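Local coordinates for putative uncharacterized protein (Streptococcus mutans, PDB 3L7T), which binds zinc and belongs to the glyoxalase/VOC superfamily, possibly acting as a lactoylglutathione lyase, at residues D15-Y20 with G58-D63. Sequence-based numbering, arbitrary orientation.
Sequences DYDKSY and GNKLTD
Asp15 OD1, facing Leu61 across the contact, accepts two hydrogen bonds, from Lys18 N and from water 1. Lys18 N donates to it at 2.9 Å, the N-cap bond of helix 16-26, reaching the oxygen from above the carboxylate plane, 48° out of it. Water 1 donates to the same Asp15 OD1 at 2.7 Å and accepts from Leu61 N, so the capping carboxylate also bridges to the loop. Asp15 CG is anti to the backbone N (chi1 -178°); the Asp15 and Leu61 side chains cross at about a right angle, and Asp15 OD2 lies 3.3 Å from both Leu61 CD1 and Leu61 CD2. The direct polar link comes from the first turn of the helix: Tyr16 N donates to Asn59 O at 3.0 Å, the donor sitting above the carbonyl plane. Tyr16 CB rests against that same Asn59 carbonyl. In this glyoxalase/VOC-superfamily chain, the contact joins the N-terminus of the helix that follows strand 5-12 to the loop leaving strand 52-58, neighbouring parallel strands that carry the zinc ligands His8 and Glu55. The Tyr16 ring stacks with Tyr43 of strand 42-49, and its OH is hydrogen-bonded to Glu34 of strand 30-37. The Lys60 side chain, extended beyond CG, runs obliquely to that of Tyr16, with Lys60 CE 3.7 Å from Tyr16 CD2, while the Asp17 side chain crosses that of Lys60 at about a right angle, Asp17 OD1 3.4 Å from Lys60 CE. Lys60 NZ remains 4.2 Å from Asp17 OD1, too far for a salt bridge, though the opposite charges probably attract weakly. Lys60 to Asp63 form a type I turn. Asn59 spans it: OD1 accepts from Lys60 N, and ND2 donates almost straight (170°) to Asp63 OD2, which also accepts from Asn65 N.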
ATOM      1  N   ASP A  15      -4.656 -13.484  10.514  1.00 24.96           N
ATOM      2  CA  ASP A  15      -5.435 -13.740  11.717  1.00 27.11           C
ATOM      3  C   ASP A  15      -6.139 -12.450  12.103  1.00 24.54           C
ATOM      4  O   ASP A  15      -5.516 -11.550  12.650  1.00 25.90           O
ATOM      5  CB  ASP A  15      -4.506 -14.199  12.860  1.00 25.48           C
ATOM      6  CG  ASP A  15      -5.261 -14.527  14.140  1.00 35.40           C
ATOM      7  OD1 ASP A  15      -6.137 -13.733  14.568  1.00 32.58           O
ATOM      8  OD2 ASP A  15      -4.913 -15.547  14.778  1.00 37.40           O
ATOM      9  N   TYR A  16      -7.426 -12.352  11.786  1.00 24.27           N
ATOM     10  CA  TYR A  16      -8.142 -11.102  11.969  1.00 22.88           C
ATOM     11  C   TYR A  16      -8.066 -10.560  13.405  1.00 27.54           C
ATOM     12  O   TYR A  16      -7.814  -9.386  13.603  1.00 22.34           O
ATOM     13  CB  TYR A  16      -9.586 -11.220  11.462  1.00 25.93           C
ATOM     14  CG  TYR A  16     -10.362  -9.939  11.573  1.00 24.61           C
ATOM     15  CD1 TYR A  16     -10.124  -8.882  10.695  1.00 22.73           C
ATOM     16  CD2 TYR A  16     -11.159  -9.696  12.680  1.00 25.64           C
ATOM     17  CE1 TYR A  16     -10.784  -7.701  10.837  1.00 24.89           C
ATOM     18  CE2 TYR A  16     -11.840  -8.526  12.815  1.00 26.62           C
ATOM     19  CZ  TYR A  16     -11.655  -7.522  11.897  1.00 26.91           C
ATOM     20  OH  TYR A  16     -12.349  -6.336  12.095  1.00 26.31           O
ATOM     21  N   ASP A  17      -8.290 -11.416  14.409  1.00 27.93           N
ATOM     22  CA  ASP A  17      -8.251 -10.964  15.791  1.00 28.30           C
ATOM     23  C   ASP A  17      -6.882 -10.440  16.203  1.00 28.14           C
ATOM     24  O   ASP A  17      -6.780  -9.476  16.970  1.00 25.39           O
ATOM     25  CB  ASP A  17      -8.687 -12.076  16.755  1.00 31.26           C
ATOM     26  CG  ASP A  17     -10.153 -12.420  16.631  1.00 33.35           C
ATOM     27  OD1 ASP A  17     -10.968 -11.543  16.281  1.00 38.16           O
ATOM     28  OD2 ASP A  17     -10.484 -13.605  16.835  1.00 36.79           O
ATOM     29  N   LYS A  18      -5.831 -11.099  15.736  1.00 25.49           N
ATOM     30  CA  LYS A  18      -4.497 -10.738  16.150  1.00 25.86           C
ATOM     31  C   LYS A  18      -4.124  -9.407  15.486  1.00 23.55           C
ATOM     32  O   LYS A  18      -3.503  -8.548  16.100  1.00 23.92           O
ATOM     33  CB  LYS A  18      -3.491 -11.819  15.749  1.00 25.13           C
ATOM     34  CG  LYS A  18      -3.492 -13.032  16.673  1.00 32.39           C
ATOM     35  CD  LYS A  18      -2.306 -13.949  16.411  1.00 37.30           C
ATOM     36  CE  LYS A  18      -1.770 -14.514  17.711  1.00 46.45           C
ATOM     37  NZ  LYS A  18      -2.904 -14.968  18.554  1.00 49.65           N
ATOM     38  N   SER A  19      -4.571  -9.223  14.246  1.00 22.90           N
ATOM     39  CA  SER A  19      -4.254  -7.983  13.526  1.00 24.97           C
ATOM     40  C   SER A  19      -5.128  -6.828  13.988  1.00 24.14           C
ATOM     41  O   SER A  19      -4.691  -5.689  14.001  1.00 24.11           O
ATOM     42  CB  SER A  19      -4.363  -8.196  12.021  1.00 22.47           C
ATOM     43  OG  SER A  19      -3.385  -9.135  11.632  1.00 26.75           O
ATOM     44  N   TYR A  20      -6.335  -7.132  14.444  1.00 22.36           N
ATOM     45  CA  TYR A  20      -7.206  -6.108  15.009  1.00 24.22           C
ATOM     46  C   TYR A  20      -6.540  -5.600  16.286  1.00 24.46           C
ATOM     47  O   TYR A  20      -6.426  -4.397  16.513  1.00 24.47           O
ATOM     48  CB  TYR A  20      -8.573  -6.716  15.355  1.00 23.23           C
ATOM     49  CG  TYR A  20      -9.531  -5.710  15.947  1.00 24.56           C
ATOM     50  CD1 TYR A  20     -10.613  -5.246  15.214  1.00 24.51           C
ATOM     51  CD2 TYR A  20      -9.378  -5.268  17.252  1.00 24.39           C
ATOM     52  CE1 TYR A  20     -11.512  -4.317  15.758  1.00 25.41           C
ATOM     53  CE2 TYR A  20     -10.255  -4.303  17.797  1.00 24.58           C
ATOM     54  CZ  TYR A  20     -11.298  -3.846  17.044  1.00 26.89           C
ATOM     55  OH  TYR A  20     -12.167  -2.931  17.606  1.00 33.75           O
ATOM     56  N   GLY A  58      -9.540  -9.616   6.507  1.00 21.36           N
ATOM     57  CA  GLY A  58      -9.008 -10.895   6.970  1.00 19.39           C
ATOM     58  C   GLY A  58     -10.168 -11.691   7.490  1.00 21.64           C
ATOM     59  O   GLY A  58     -11.317 -11.259   7.412  1.00 20.56           O
ATOM     60  N   ASN A  59      -9.846 -12.844   8.025  1.00 21.38           N
ATOM     61  CA  ASN A  59     -10.872 -13.708   8.572  1.00 24.09           C
ATOM     62  C   ASN A  59     -10.384 -14.255   9.906  1.00 23.62           C
ATOM     63  O   ASN A  59      -9.191 -14.256  10.190  1.00 21.86           O
ATOM     64  CB  ASN A  59     -11.196 -14.832   7.592  1.00 23.98           C
ATOM     65  CG  ASN A  59     -12.491 -15.555   7.940  1.00 25.67           C
ATOM     66  OD1 ASN A  59     -13.224 -15.111   8.805  1.00 28.16           O
ATOM     67  ND2 ASN A  59     -12.780 -16.663   7.248  1.00 30.12           N
ATOM     68  N   LYS A  60     -11.326 -14.631  10.773  1.00 26.51           N
ATOM     69  CA  LYS A  60     -10.993 -15.043  12.132  1.00 25.38           C
ATOM     70  C   LYS A  60     -10.730 -16.543  12.070  1.00 27.29           C
ATOM     71  O   LYS A  60     -11.352 -17.210  11.260  1.00 25.98           O
ATOM     72  CB  LYS A  60     -12.203 -14.789  13.036  1.00 27.52           C
ATOM     73  CG  LYS A  60     -12.378 -13.358  13.418  1.00 26.26           C
ATOM     74  CD  LYS A  60     -13.663 -13.118  14.163  1.00 29.14           C
ATOM     75  CE  LYS A  60     -13.799 -11.638  14.452  1.00 30.90           C
ATOM     76  NZ  LYS A  60     -15.001 -11.306  15.273  1.00 34.11           N
ATOM     77  N   LEU A  61      -9.810 -17.049  12.894  1.00 28.03           N
ATOM     78  CA  LEU A  61      -9.386 -18.463  12.811  1.00 35.08           C
ATOM     79  C   LEU A  61     -10.529 -19.388  13.222  1.00 36.46           C
ATOM     80  O   LEU A  61     -10.578 -20.546  12.819  1.00 41.59           O
ATOM     81  CB  LEU A  61      -8.184 -18.723  13.724  1.00 33.55           C
ATOM     82  CG  LEU A  61      -6.749 -18.605  13.195  1.00 36.54           C
ATOM     83  CD1 LEU A  61      -6.507 -17.314  12.431  1.00 37.28           C
ATOM     84  CD2 LEU A  61      -5.786 -18.700  14.392  1.00 37.03           C
ATOM     85  N   THR A  62     -11.452 -18.847  14.005  1.00 38.90           N
ATOM     86  CA  THR A  62     -12.620 -19.574  14.471  1.00 41.52           C
ATOM     87  C   THR A  62     -13.738 -19.628  13.429  1.00 43.24           C
ATOM     88  O   THR A  62     -14.673 -20.403  13.584  1.00 45.14           O
ATOM     89  CB  THR A  62     -13.189 -18.940  15.760  1.00 41.77           C
ATOM     90  OG1 THR A  62     -13.468 -17.552  15.534  1.00 43.43           O
ATOM     91  CG2 THR A  62     -12.200 -19.053  16.909  1.00 39.86           C
ATOM     92  N   ASP A  63     -13.676 -18.776  12.401  1.00 43.44           N
ATOM     93  CA  ASP A  63     -14.704 -18.767  11.356  1.00 44.60           C
ATOM     94  C   ASP A  63     -14.789 -20.141  10.711  1.00 46.63           C
ATOM     95  O   ASP A  63     -13.767 -20.786  10.460  1.00 46.94           O
ATOM     96  CB  ASP A  63     -14.395 -17.724  10.281  1.00 43.50           C
ATOM     97  CG  ASP A  63     -15.554 -17.525   9.298  1.00 43.04           C
ATOM     98  OD1 ASP A  63     -16.532 -16.842   9.666  1.00 39.36           O
ATOM     99  OD2 ASP A  63     -15.461 -17.997   8.140  1.00 38.49           O
TER
HETATM  100  O   HOH W   1      -8.747 -14.527  14.231  1.00 31.38           O